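Local coordinates for protein putative mandelate racemase (Bordetella bronchiseptica, PDB 3OP2) that probably acts as a magnesium-dependent enzyme of the mandelate racemase group of the enolase superfamily, and binds magnesium and 2-oxoglutarate in its probable active site, at residues S51-Y56 with T305-I310; L172-A177 with I198-N203; T252-Y257 with A278-G283. One frame throughout, in Å; residues are numbered along the deposited sequence.

Contact 1 (S51-Y56 with T305-I310); sequences SPSGPY and TFNDII. With AKG (2-oxoglutaric acid), chain D.
S53 comes closest to N307, with CA atoms 5.7 Å apart, where the irregular loop S51-Y56 passes the turn that leads into helix 309-321; the peptide bond between G54 and P55 in this loop is cis. S51 meets D308 through one direct hydrogen bond, from S51 OG to D308 OD2 at 2.8 Å. It uses the syn lone pair of that oxygen. A second donor, N307 ND2, reaches D308 OD2 on the anti side at 2.7 Å, so the oxygen is gripped from both sides. The D308 side chain stands between its own backbone N and carbonyl carbon (chi1 54°), which turns OD1 back to I310 N. D308 is the N-cap residue of the helix, and this weak bond caps the first turn. S51 OG also closes an ST turn by accepting from S53 N. The N307 amide lies along the S53-G54 peptide, and its OD1 is 3.4 Å from G54 O, two acceptors side by side. I310 CG2 packs on S51 CB at 3.8 Å. F306 turns one ring face to C4 of the bound 2-oxoglutarate, 4.0 Å above the ring plane. The contact thus joins the N-terminal capping domain to the barrel domain beside the ligand. M35 and L37 of strand 32-42 pack against S51, D308 and I310, while F306 rests on E329 of strand 328-331.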
loop_
_atom_site.group_PDB
_atom_site.type_symbol
_atom_site.label_atom_id
_atom_site.label_comp_id
_atom_site.label_asym_id
_atom_site.label_seq_id
_atom_site.Cartn_x
_atom_site.Cartn_y
_atom_site.Cartn_z
ATOM N N SER A 51 -15.303 6.825 -8.572
ATOM C CA SER A 51 -15.447 5.947 -7.404
ATOM C C SER A 51 -14.132 5.220 -7.156
ATOM O O SER A 51 -13.566 4.641 -8.084
ATOM C CB SER A 51 -16.598 4.944 -7.602
ATOM O OG SER A 51 -16.556 3.906 -6.618
ATOM N N PRO A 52 -13.626 5.262 -5.915
ATOM C CA PRO A 52 -12.412 4.537 -5.537
ATOM C C PRO A 52 -12.708 3.111 -5.033
ATOM O O PRO A 52 -11.932 2.556 -4.250
ATOM C CB PRO A 52 -11.902 5.358 -4.368
ATOM C CG PRO A 52 -13.194 5.739 -3.682
ATOM C CD PRO A 52 -14.106 6.109 -4.812
ATOM N N SER A 53 -13.822 2.537 -5.468
ATOM C CA SER A 53 -14.146 1.138 -5.165
ATOM C C SER A 53 -14.355 0.916 -3.660
ATOM O O SER A 53 -14.695 1.853 -2.924
ATOM C CB SER A 53 -13.064 0.205 -5.721
ATOM O OG SER A 53 -13.515 -1.139 -5.825
ATOM N N GLY A 54 -14.148 -0.320 -3.218
ATOM C CA GLY A 54 -14.449 -0.745 -1.847
ATOM C C GLY A 54 -14.568 -2.266 -1.766
ATOM O O GLY A 54 -14.463 -2.947 -2.788
ATOM N N PRO A 55 -14.807 -2.819 -0.558
ATOM C CA PRO A 55 -15.030 -2.155 0.740
ATOM C C PRO A 55 -13.763 -1.590 1.393
ATOM O O PRO A 55 -12.792 -2.319 1.602
ATOM C CB PRO A 55 -15.615 -3.277 1.608
ATOM C CG PRO A 55 -15.036 -4.536 1.034
ATOM C CD PRO A 55 -14.962 -4.286 -0.457
ATOM N N TYR A 56 -13.785 -0.287 1.675
ATOM C CA TYR A 56 -12.758 0.386 2.466
ATOM C C TYR A 56 -13.485 1.306 3.442
ATOM O O TYR A 56 -14.655 1.645 3.219
ATOM C CB TYR A 56 -11.810 1.213 1.579
ATOM C CG TYR A 56 -11.172 0.464 0.422
ATOM C CD1 TYR A 56 -10.264 -0.575 0.649
ATOM C CD2 TYR A 56 -11.457 0.813 -0.904
ATOM C CE1 TYR A 56 -9.669 -1.265 -0.420
ATOM C CE2 TYR A 56 -10.867 0.134 -1.982
ATOM C CZ TYR A 56 -9.974 -0.905 -1.730
ATOM O OH TYR A 56 -9.381 -1.587 -2.775
ATOM N N THR A 305 -14.061 -5.536 -11.582
ATOM C CA THR A 305 -14.910 -4.333 -11.766
ATOM C C THR A 305 -15.888 -4.073 -10.595
ATOM O O THR A 305 -16.567 -3.040 -10.549
ATOM C CB THR A 305 -15.756 -4.413 -13.069
ATOM O OG1 THR A 305 -16.803 -5.378 -12.906
ATOM C CG2 THR A 305 -14.911 -4.782 -14.289
ATOM N N PHE A 306 -15.914 -5.022 -9.665
ATOM C CA PHE A 306 -16.939 -5.232 -8.649
ATOM C C PHE A 306 -16.968 -4.164 -7.545
ATOM O O PHE A 306 -16.106 -4.163 -6.660
ATOM C CB PHE A 306 -16.613 -6.612 -8.033
ATOM C CG PHE A 306 -17.727 -7.255 -7.244
ATOM C CD1 PHE A 306 -18.094 -6.773 -5.993
ATOM C CD2 PHE A 306 -18.341 -8.417 -7.724
ATOM C CE1 PHE A 306 -19.098 -7.403 -5.243
ATOM C CE2 PHE A 306 -19.358 -9.063 -6.991
ATOM C CZ PHE A 306 -19.731 -8.557 -5.743
ATOM N N ASN A 307 -17.939 -3.254 -7.615
ATOM C CA ASN A 307 -18.378 -2.430 -6.453
ATOM C C ASN A 307 -19.652 -1.645 -6.745
ATOM O O ASN A 307 -20.646 -1.756 -6.020
ATOM C CB ASN A 307 -17.303 -1.455 -5.940
ATOM C CG ASN A 307 -17.626 -0.911 -4.542
ATOM O OD1 ASN A 307 -17.504 -1.625 -3.548
ATOM N ND2 ASN A 307 -18.024 0.355 -4.463
ATOM N N ASP A 308 -19.606 -0.844 -7.804
ATOM C CA ASP A 308 -20.721 0.018 -8.182
ATOM C C ASP A 308 -20.678 0.293 -9.678
ATOM O O ASP A 308 -19.709 -0.078 -10.364
ATOM C CB ASP A 308 -20.682 1.325 -7.377
ATOM C CG ASP A 308 -19.341 2.038 -7.486
ATOM O OD1 ASP A 308 -19.069 2.628 -8.546
ATOM O OD2 ASP A 308 -18.559 2.023 -6.516
ATOM N N ILE A 309 -21.713 0.956 -10.183
ATOM C CA ILE A 309 -21.829 1.201 -11.624
ATOM C C ILE A 309 -20.708 2.084 -12.189
ATOM O O ILE A 309 -20.359 1.999 -13.370
ATOM C CB ILE A 309 -23.217 1.764 -11.996
ATOM C CG1 ILE A 309 -23.510 1.536 -13.490
ATOM C CG2 ILE A 309 -23.343 3.235 -11.598
ATOM C CD1 ILE A 309 -23.572 0.061 -13.918
ATOM N N ILE A 310 -20.133 2.915 -11.335
ATOM C CA ILE A 310 -19.060 3.791 -11.775
ATOM C C ILE A 310 -17.759 3.021 -11.947
ATOM O O ILE A 310 -17.076 3.198 -12.946
ATOM C CB ILE A 310 -18.923 5.002 -10.856
ATOM C CG1 ILE A 310 -20.180 5.858 -11.026
ATOM C CG2 ILE A 310 -17.640 5.782 -11.173
ATOM C CD1 ILE A 310 -20.372 6.874 -9.988
HETATM C C1 AKG D . -14.402 -10.904 -7.289
HETATM O O1 AKG D . -15.300 -10.104 -7.618
HETATM O O2 AKG D . -13.568 -11.345 -8.118
HETATM C C2 AKG D . -14.281 -11.330 -5.894
HETATM O O5 AKG D . -13.365 -12.085 -5.602
HETATM C C3 AKG D . -15.213 -10.835 -4.807
HETATM C C4 AKG D . -16.652 -11.290 -5.047
HETATM C C5 AKG D . -17.473 -11.315 -3.763
HETATM O O3 AKG D . -17.380 -10.383 -2.925
HETATM O O4 AKG D . -18.252 -12.279 -3.579
HETATM O O HOH W 1 -14.306 -2.031 -8.028
#

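Contact 2 (L172-A177 with I198-N203); sequences LKVGRA and ILVDAN. With MG (magnesium ion), chain C; AKG (2-oxoglutaric acid), chain D.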
loop_
_atom_site.group_PDB
_atom_site.type_symbol
_atom_site.label_atom_id
_atom_site.label_comp_id
_atom_site.label_asym_id
_atom_site.label_seq_id
_atom_site.Cartn_x
_atom_site.Cartn_y
_atom_site.Cartn_z
ATOM N N LEU A 172 -17.187 -19.320 -10.608
ATOM C CA LEU A 172 -17.492 -20.068 -9.393
ATOM C C LEU A 172 -16.415 -19.877 -8.311
ATOM O O LEU A 172 -15.214 -19.972 -8.581
ATOM C CB LEU A 172 -17.646 -21.553 -9.728
ATOM C CG LEU A 172 -17.703 -22.592 -8.594
ATOM C CD1 LEU A 172 -19.109 -22.700 -8.003
ATOM C CD2 LEU A 172 -17.275 -23.943 -9.104
ATOM N N LYS A 173 -16.859 -19.611 -7.087
ATOM C CA LYS A 173 -15.975 -19.601 -5.932
ATOM C C LYS A 173 -15.579 -21.030 -5.569
ATOM O O LYS A 173 -16.404 -21.942 -5.605
ATOM C CB LYS A 173 -16.625 -18.892 -4.740
ATOM C CG LYS A 173 -16.547 -17.374 -4.840
ATOM C CD LYS A 173 -17.245 -16.691 -3.668
ATOM C CE LYS A 173 -16.875 -15.220 -3.583
ATOM N NZ LYS A 173 -17.208 -14.480 -4.836
ATOM N N VAL A 174 -14.294 -21.206 -5.259
ATOM C CA VAL A 174 -13.719 -22.511 -4.945
ATOM C C VAL A 174 -12.679 -22.337 -3.843
ATOM O O VAL A 174 -12.390 -21.217 -3.427
ATOM C CB VAL A 174 -13.032 -23.177 -6.181
ATOM C CG1 VAL A 174 -14.016 -23.390 -7.346
ATOM C CG2 VAL A 174 -11.799 -22.376 -6.634
ATOM N N GLY A 175 -12.126 -23.449 -3.376
ATOM C CA GLY A 175 -10.985 -23.419 -2.470
ATOM C C GLY A 175 -11.326 -23.785 -1.039
ATOM O O GLY A 175 -10.469 -24.246 -0.290
ATOM N N ARG A 176 -12.583 -23.583 -0.659
ATOM C CA ARG A 176 -12.999 -23.819 0.723
ATOM C C ARG A 176 -13.242 -25.302 1.009
ATOM O O ARG A 176 -13.013 -25.763 2.129
ATOM C CB ARG A 176 -14.218 -22.960 1.092
ATOM C CG ARG A 176 -13.920 -21.452 1.266
ATOM C CD ARG A 176 -13.625 -20.734 -0.065
ATOM N NE ARG A 176 -13.754 -19.282 0.058
ATOM C CZ ARG A 176 -13.714 -18.417 -0.958
ATOM N NH1 ARG A 176 -13.851 -17.117 -0.709
ATOM N NH2 ARG A 176 -13.541 -18.833 -2.216
ATOM N N ALA A 177 -13.693 -26.049 0.002
ATOM C CA ALA A 177 -13.860 -27.497 0.132
ATOM C C ALA A 177 -13.653 -28.191 -1.214
ATOM O O ALA A 177 -14.626 -28.513 -1.900
ATOM C CB ALA A 177 -15.228 -27.829 0.704
ATOM N N ILE A 198 -16.272 -21.603 -17.907
ATOM C CA ILE A 198 -16.352 -21.703 -16.463
ATOM C C ILE A 198 -15.057 -21.153 -15.893
ATOM O O ILE A 198 -13.969 -21.663 -16.171
ATOM C CB ILE A 198 -16.629 -23.163 -15.984
ATOM C CG1 ILE A 198 -17.883 -23.723 -16.670
ATOM C CG2 ILE A 198 -16.781 -23.201 -14.468
ATOM C CD1 ILE A 198 -18.223 -25.177 -16.300
ATOM N N LEU A 199 -15.189 -20.065 -15.146
ATOM C CA LEU A 199 -14.087 -19.438 -14.443
ATOM C C LEU A 199 -14.179 -19.847 -12.979
ATOM O O LEU A 199 -15.253 -20.238 -12.499
ATOM C CB LEU A 199 -14.186 -17.919 -14.553
ATOM C CG LEU A 199 -13.969 -17.232 -15.898
ATOM C CD1 LEU A 199 -14.840 -17.821 -16.998
ATOM C CD2 LEU A 199 -14.256 -15.755 -15.737
ATOM N N VAL A 200 -13.063 -19.737 -12.266
ATOM C CA VAL A 200 -12.989 -20.177 -10.882
ATOM C C VAL A 200 -12.203 -19.137 -10.085
ATOM O O VAL A 200 -11.276 -18.552 -10.621
ATOM C CB VAL A 200 -12.360 -21.587 -10.879
ATOM C CG1 VAL A 200 -11.238 -21.753 -9.877
ATOM C CG2 VAL A 200 -13.425 -22.649 -10.821
ATOM N N ASP A 201 -12.600 -18.877 -8.832
ATOM C CA ASP A 201 -11.949 -17.852 -7.981
ATOM C C ASP A 201 -11.701 -18.445 -6.590
ATOM O O ASP A 201 -12.656 -18.838 -5.898
ATOM C CB ASP A 201 -12.830 -16.587 -7.880
ATOM C CG ASP A 201 -12.118 -15.388 -7.241
ATOM O OD1 ASP A 201 -11.172 -15.543 -6.427
ATOM O OD2 ASP A 201 -12.526 -14.240 -7.548
ATOM N N ALA A 202 -10.435 -18.519 -6.182
ATOM C CA ALA A 202 -10.101 -19.156 -4.898
ATOM C C ALA A 202 -9.934 -18.157 -3.756
ATOM O O ALA A 202 -9.809 -18.542 -2.604
ATOM C CB ALA A 202 -8.857 -20.033 -5.030
ATOM N N ASN A 203 -9.932 -16.874 -4.096
ATOM C CA ASN A 203 -9.822 -15.792 -3.127
ATOM C C ASN A 203 -8.624 -15.953 -2.193
ATOM O O ASN A 203 -8.729 -15.680 -0.997
ATOM C CB ASN A 203 -11.152 -15.619 -2.349
ATOM C CG ASN A 203 -12.288 -15.150 -3.240
ATOM O OD1 ASN A 203 -13.155 -15.935 -3.635
ATOM N ND2 ASN A 203 -12.271 -13.870 -3.591
HETATM MG MG MG C . -11.758 -12.250 -7.456
HETATM C C1 AKG D . -14.402 -10.904 -7.289
HETATM O O1 AKG D . -15.300 -10.104 -7.618
HETATM O O2 AKG D . -13.568 -11.345 -8.118
HETATM C C2 AKG D . -14.281 -11.330 -5.894
HETATM O O5 AKG D . -13.365 -12.085 -5.602
HETATM C C3 AKG D . -15.213 -10.835 -4.807
HETATM C C4 AKG D . -16.652 -11.290 -5.047
HETATM C C5 AKG D . -17.473 -11.315 -3.763
HETATM O O3 AKG D . -17.380 -10.383 -2.925
HETATM O O4 AKG D . -18.252 -12.279 -3.579
HETATM O O HOH W 2 -10.312 -13.124 -6.153
#
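N203 OD1 takes both end nitrogens of R176. R176 NH2 meets it on a lone pair in the carbonyl plane at 3.2 Å, whereas NH1 comes from above that plane. The guanidinium and amide planes are 64° apart. R176 NH2 also bonds to V174 O at 2.9 Å, which ties the arginine to its own loop. With OD1 held in this way, N203 ND2 is turned to the ligand and donates to O5 of 2-oxoglutarate, again at 2.9 Å. The neighbouring D201 binds magnesium through OD2 at 2.1 Å. Its other oxygen, OD1, accepts from N203 N in an Asx turn and from a water that is itself on the metal. The magnesium charge probably polarises this carboxylate. K173 reaches the far end of the ligand: its chain is straight up to CE and then bends (chi4 58°), and NZ bonds to ligand O4 at 2.7 Å. The backbones of the two strands run parallel. L172 N donates to L199 O, L172 O accepts from D201 N, and V174 N donates to D201 O. K173 and D201 face the ligand, while L172 and V200 point to the opposite side of the sheet. There V174 CG2 and V200 CG1 are only 3.3 Å apart, tighter than usual, so the exact methyl positions are doubtful. The two segments hold the C-terminal ends of two parallel strands and the loops after them, in a beta-alpha-beta unit of the barrel: strand 169-173, helix 178-192, strand 197-201. M188 of that helix covers L172, strand 225-227 flanks V200 and A202, and E227 from it is another magnesium ligand.

Contact 3 (T252-Y257 with A278-G283); sequences TGENLY and ASRAGG. With MG (magnesium ion), chain C; AKG (2-oxoglutaric acid), chain D.
R280 grips E254 O with two nitrogens, and this is the tight part of the contact. NE and NH2 approach side-on, each 2.9 Å from E254 O. NE lies only 17° from the carbonyl plane, while NH2 comes from well above it. The carbonyl oxygen lies near the guanidinium plane, so both N-H groups can serve it. The R280 chain bends at chi2 and chi3 (chi3 85°), which brings the edge of the guanidinium group to the E254 carbonyl. Both charged side chains point the same way, but their flat ends are nearly perpendicular. E254 OE1 is 4.3 Å from R280 NH2, too far for a salt bridge, and a water accepts from NH2 and donates to OE1. The other oxygen, E254 OE2, binds magnesium at 1.9 Å. E254 sits in a type I turn from G253 to L256, closed by L256 N on G253 O. This turn follows strand 249-252, at the end of the barrel strands where enolase-superfamily enzymes carry their metal ligands. R280 thus holds the backbone of a metal ligand from the second shell. By contrast, the side around Y257 is partly exposed and held by van der Waals contacts. Its ring edge faces R280 O, with CD2 at 3.3 Å, and CE2 lies 4.0 Å from R280 CB. A281 CB reaches L256 O at 4.0 Å, and A281 CA offers Y257 O a long C-H...O contact. Y257 OH makes weak hydrogen bonds to Y56 OH and to S94 O of the second subunit.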
loop_
_atom_site.group_PDB
_atom_site.type_symbol
_atom_site.label_atom_id
_atom_site.label_comp_id
_atom_site.label_asym_id
_atom_site.label_seq_id
_atom_site.Cartn_x
_atom_site.Cartn_y
_atom_site.Cartn_z
ATOM N N THR A 252 -4.833 -13.039 -11.538
ATOM C CA THR A 252 -4.922 -12.328 -10.270
ATOM C C THR A 252 -4.851 -10.833 -10.515
ATOM O O THR A 252 -4.469 -10.401 -11.615
ATOM C CB THR A 252 -3.826 -12.787 -9.269
ATOM O OG1 THR A 252 -4.071 -12.195 -7.984
ATOM C CG2 THR A 252 -2.414 -12.414 -9.760
ATOM N N GLY A 253 -5.220 -10.044 -9.507
ATOM C CA GLY A 253 -4.967 -8.610 -9.572
ATOM C C GLY A 253 -5.915 -7.636 -8.895
ATOM O O GLY A 253 -5.572 -6.464 -8.758
ATOM N N GLU A 254 -7.089 -8.094 -8.466
ATOM C CA GLU A 254 -8.042 -7.193 -7.811
ATOM C C GLU A 254 -7.477 -6.557 -6.537
ATOM O O GLU A 254 -7.918 -5.476 -6.130
ATOM C CB GLU A 254 -9.354 -7.902 -7.511
ATOM C CG GLU A 254 -9.235 -8.938 -6.423
ATOM C CD GLU A 254 -10.456 -9.788 -6.296
ATOM O OE1 GLU A 254 -11.169 -9.608 -5.302
ATOM O OE2 GLU A 254 -10.706 -10.639 -7.175
ATOM N N ASN A 255 -6.505 -7.229 -5.925
ATOM C CA ASN A 255 -5.870 -6.762 -4.699
ATOM C C ASN A 255 -4.439 -6.238 -4.886
ATOM O O ASN A 255 -3.719 -6.015 -3.908
ATOM C CB ASN A 255 -5.904 -7.867 -3.638
ATOM C CG ASN A 255 -7.307 -8.149 -3.129
ATOM O OD1 ASN A 255 -7.756 -9.303 -3.086
ATOM N ND2 ASN A 255 -8.009 -7.098 -2.742
ATOM N N LEU A 256 -4.029 -6.041 -6.139
ATOM C CA LEU A 256 -2.751 -5.379 -6.429
ATOM C C LEU A 256 -3.053 -3.961 -6.909
ATOM O O LEU A 256 -3.995 -3.747 -7.670
ATOM C CB LEU A 256 -1.934 -6.152 -7.483
ATOM C CG LEU A 256 -1.549 -7.622 -7.223
ATOM C CD1 LEU A 256 -0.991 -8.310 -8.492
ATOM C CD2 LEU A 256 -0.571 -7.748 -6.059
ATOM N N TYR A 257 -2.260 -2.998 -6.458
ATOM C CA TYR A 257 -2.608 -1.594 -6.653
ATOM C C TYR A 257 -1.585 -0.790 -7.465
ATOM O O TYR A 257 -1.821 0.382 -7.782
ATOM C CB TYR A 257 -2.900 -0.933 -5.292
ATOM C CG TYR A 257 -3.937 -1.680 -4.470
ATOM C CD1 TYR A 257 -3.554 -2.567 -3.469
ATOM C CD2 TYR A 257 -5.302 -1.515 -4.706
ATOM C CE1 TYR A 257 -4.506 -3.267 -2.715
ATOM C CE2 TYR A 257 -6.267 -2.223 -3.955
ATOM C CZ TYR A 257 -5.855 -3.091 -2.962
ATOM O OH TYR A 257 -6.783 -3.788 -2.211
ATOM N N ALA A 278 -9.454 -0.410 -12.515
ATOM C CA ALA A 278 -9.184 1.016 -12.719
ATOM C C ALA A 278 -9.489 1.845 -11.454
ATOM O O ALA A 278 -8.807 2.825 -11.163
ATOM C CB ALA A 278 -9.967 1.542 -13.918
ATOM N N SER A 279 -10.498 1.416 -10.696
ATOM C CA SER A 279 -10.941 2.124 -9.499
ATOM C C SER A 279 -10.106 1.807 -8.261
ATOM O O SER A 279 -10.316 2.411 -7.207
ATOM C CB SER A 279 -12.424 1.821 -9.229
ATOM O OG SER A 279 -12.619 0.434 -8.985
ATOM N N ARG A 280 -9.159 0.880 -8.398
ATOM C CA ARG A 280 -8.293 0.461 -7.310
ATOM C C ARG A 280 -6.810 0.677 -7.619
ATOM O O ARG A 280 -6.014 1.035 -6.737
ATOM C CB ARG A 280 -8.561 -1.012 -6.981
ATOM C CG ARG A 280 -9.782 -1.194 -6.090
ATOM C CD ARG A 280 -10.611 -2.443 -6.403
ATOM N NE ARG A 280 -10.119 -3.637 -5.745
ATOM C CZ ARG A 280 -10.830 -4.438 -4.953
ATOM N NH1 ARG A 280 -12.109 -4.198 -4.674
ATOM N NH2 ARG A 280 -10.237 -5.497 -4.436
ATOM N N ALA A 281 -6.451 0.492 -8.883
ATOM C CA ALA A 281 -5.055 0.405 -9.266
ATOM C C ALA A 281 -4.479 1.691 -9.853
ATOM O O ALA A 281 -3.486 1.641 -10.568
ATOM C CB ALA A 281 -4.845 -0.779 -10.229
ATOM N N GLY A 282 -5.077 2.842 -9.544
ATOM C CA GLY A 282 -4.495 4.126 -9.956
ATOM C C GLY A 282 -5.246 4.902 -11.029
ATOM O O GLY A 282 -4.688 5.814 -11.642
ATOM N N GLY A 283 -6.508 4.554 -11.257
ATOM C CA GLY A 283 -7.362 5.295 -12.172
ATOM C C GLY A 283 -7.354 4.709 -13.566
ATOM O O GLY A 283 -6.691 3.700 -13.825
HETATM MG MG MG C . -11.758 -12.250 -7.456
HETATM C C1 AKG D . -14.402 -10.904 -7.289
HETATM O O1 AKG D . -15.300 -10.104 -7.618
HETATM O O2 AKG D . -13.568 -11.345 -8.118
HETATM C C2 AKG D . -14.281 -11.330 -5.894
HETATM O O5 AKG D . -13.365 -12.085 -5.602
HETATM C C3 AKG D . -15.213 -10.835 -4.807
HETATM C C4 AKG D . -16.652 -11.290 -5.047
HETATM C C5 AKG D . -17.473 -11.315 -3.763
HETATM O O3 AKG D . -17.380 -10.383 -2.925
HETATM O O4 AKG D . -18.252 -12.279 -3.579
HETATM O O HOH W 3 -11.111 -7.832 -3.547
HETATM O O HOH W 2 -10.312 -13.124 -6.153
#

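Along the chain, contact 1 spans the other two: segment 51-56 comes first, then contact 2, then contact 3, then segment 305-310. Contacts 2 and 3 lie wholly in the barrel domain, while contact 1 brings in the capping domain. The centres of contacts 1 and 3 are about 11 Å apart, and the two touch where S53 and G54 pack on S279 and R280. Contact 2 is about 20 Å from contact 3 and about 21 Å from contact 1, centre to centre. It still meets contact 3 at the metal, since D201 and E254 both bind magnesium, and all three contacts border the 2-oxoglutarate. This fits the family pattern: an active site at the C-terminal ends of the barrel strands, closed over by the capping domain.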